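Local coordinates for oxalate--CoA ligase (Arabidopsis thaliana, PDB 5IE2), which belongs to the ANL superfamily of AMP-binding enzymes and binds adenosine-5'-triphosphate, at residues E41-R46 with F69-L74. Sequence-based numbering, arbitrary orientation.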
# COMPACT_ATOMS: atom_id res chain seq x y z
N GLU A 41 -7.81 -24.19 -1.94
CA GLU A 41 -9.06 -24.85 -2.37
C GLU A 41 -9.68 -25.60 -1.19
O GLU A 41 -10.91 -25.62 -1.00
CB GLU A 41 -8.83 -25.91 -3.48
CG GLU A 41 -8.57 -25.40 -4.85
CD GLU A 41 -9.78 -24.63 -5.43
OE1 GLU A 41 -10.90 -25.17 -5.49
OE2 GLU A 41 -9.54 -23.47 -5.79
N ARG A 42 -8.82 -26.28 -0.44
CA ARG A 42 -9.34 -27.09 0.67
C ARG A 42 -9.89 -26.23 1.81
O ARG A 42 -10.95 -26.53 2.41
CB ARG A 42 -8.25 -28.04 1.21
CG ARG A 42 -7.94 -29.08 0.11
CD ARG A 42 -6.63 -29.88 0.43
NE ARG A 42 -6.06 -30.57 -0.75
CZ ARG A 42 -4.83 -31.10 -0.77
NH1 ARG A 42 -4.09 -31.01 0.34
NH2 ARG A 42 -4.32 -31.70 -1.85
N ALA A 43 -9.17 -25.14 2.09
CA ALA A 43 -9.67 -24.22 3.09
C ALA A 43 -10.99 -23.58 2.66
O ALA A 43 -11.87 -23.36 3.49
CB ALA A 43 -8.56 -23.10 3.43
N ALA A 44 -11.13 -23.23 1.38
CA ALA A 44 -12.35 -22.61 0.88
C ALA A 44 -13.49 -23.62 1.04
O ALA A 44 -14.61 -23.27 1.41
CB ALA A 44 -12.20 -22.19 -0.60
N SER A 45 -13.18 -24.88 0.76
CA SER A 45 -14.19 -25.93 0.92
C SER A 45 -14.67 -26.02 2.36
O SER A 45 -15.89 -26.19 2.61
CB SER A 45 -13.63 -27.28 0.49
OG SER A 45 -13.69 -27.36 -0.91
N ARG A 46 -13.73 -25.91 3.31
CA ARG A 46 -14.14 -25.93 4.70
C ARG A 46 -14.98 -24.69 5.06
O ARG A 46 -15.94 -24.78 5.83
CB ARG A 46 -12.92 -26.02 5.62
CG ARG A 46 -12.19 -27.34 5.43
CD ARG A 46 -12.70 -28.37 6.40
NE ARG A 46 -12.09 -28.15 7.72
CZ ARG A 46 -12.75 -28.17 8.88
NH1 ARG A 46 -14.05 -28.42 8.90
NH2 ARG A 46 -12.09 -27.97 10.02
N PHE A 69 -2.43 -16.04 7.01
CA PHE A 69 -3.16 -14.90 6.44
C PHE A 69 -3.28 -15.05 4.91
O PHE A 69 -4.38 -14.81 4.35
CB PHE A 69 -2.50 -13.56 6.76
CG PHE A 69 -3.16 -12.40 5.97
CD1 PHE A 69 -4.34 -11.84 6.41
CD2 PHE A 69 -2.63 -12.00 4.75
CE1 PHE A 69 -4.96 -10.76 5.68
CE2 PHE A 69 -3.23 -10.96 3.99
CZ PHE A 69 -4.40 -10.35 4.45
N VAL A 70 -2.20 -15.40 4.23
CA VAL A 70 -2.25 -15.51 2.76
C VAL A 70 -3.26 -16.57 2.32
O VAL A 70 -4.14 -16.34 1.44
CB VAL A 70 -0.87 -15.84 2.16
CG1 VAL A 70 -0.97 -16.06 0.63
CG2 VAL A 70 0.13 -14.69 2.45
N ILE A 71 -3.12 -17.76 2.92
CA ILE A 71 -4.01 -18.85 2.54
C ILE A 71 -5.46 -18.48 2.81
O ILE A 71 -6.32 -18.71 1.96
CB ILE A 71 -3.67 -20.15 3.29
CG1 ILE A 71 -2.26 -20.61 2.89
CG2 ILE A 71 -4.80 -21.27 2.95
CD1 ILE A 71 -1.65 -21.72 3.79
N MET A 72 -5.75 -17.94 3.99
CA MET A 72 -7.16 -17.66 4.32
C MET A 72 -7.74 -16.48 3.53
O MET A 72 -8.93 -16.48 3.18
CB MET A 72 -7.34 -17.41 5.83
CG MET A 72 -7.15 -18.74 6.70
SD MET A 72 -7.90 -20.22 5.95
CE MET A 72 -9.68 -19.83 5.98
N PHE A 73 -6.91 -15.48 3.24
CA PHE A 73 -7.35 -14.37 2.36
C PHE A 73 -7.85 -14.91 1.02
O PHE A 73 -8.98 -14.57 0.55
CB PHE A 73 -6.21 -13.37 2.15
CG PHE A 73 -6.57 -12.23 1.23
CD1 PHE A 73 -7.23 -11.11 1.75
CD2 PHE A 73 -6.26 -12.28 -0.11
CE1 PHE A 73 -7.57 -10.02 0.90
CE2 PHE A 73 -6.60 -11.21 -0.97
CZ PHE A 73 -7.27 -10.10 -0.45
N LEU A 74 -7.01 -15.76 0.41
CA LEU A 74 -7.39 -16.28 -0.91
C LEU A 74 -8.51 -17.32 -0.82
O LEU A 74 -9.27 -17.47 -1.79
CB LEU A 74 -6.16 -16.90 -1.59
CG LEU A 74 -5.16 -15.79 -1.98
CD1 LEU A 74 -3.83 -16.35 -2.48
CD2 LEU A 74 -5.77 -14.79 -3.09
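Ala43 CB meets the side chains of Met72 and Ile71 in a small, wholly apolar contact between two helices, burying 99 Å² in all. The methyl of Ala43 points toward the other helix and comes 3.9 Å from Met72 SD. Beside the sulfur, the branch methyl of Ile71 reaches the same carbon, CG2 to CB 4.2 Å, so two consecutive side chains of one helix share a single methyl of the other. Met72 gets there by folding back: its CB leaves away from residues 41-46, but with CG beside the backbone N (chi1 -70°) and bends at chi2 (-40°) and chi3 the thioether swings round to Ala43. The backbones are closest at this point, with Ala43 CA 7.1 Å from Met72 CA, a spacing consistent with a bare methyl at the interface. Both helices belong to the AMP-binding region of this ANL-type enzyme. Helix 67-78 connects the adjacent parallel strands 58-61 and 82-85 as the helix of a beta-alpha-beta crossover, and helix 33-50 packs on it. The apolar seam continues along helix 33-50, where Leu36 touches Ile71, Ile40 touches Leu74 and Leu47 touches Met72. Beyond it, Phe73 packs on Leu218 and Leu223 of helix 215-227 and on Ala83. Glu41 OE2 forms a salt bridge with Arg78 NE, a polar link between the same two helices. Arg42 and Arg46 pair with Asp139 and Asp50, respectively, away from helix 67-78.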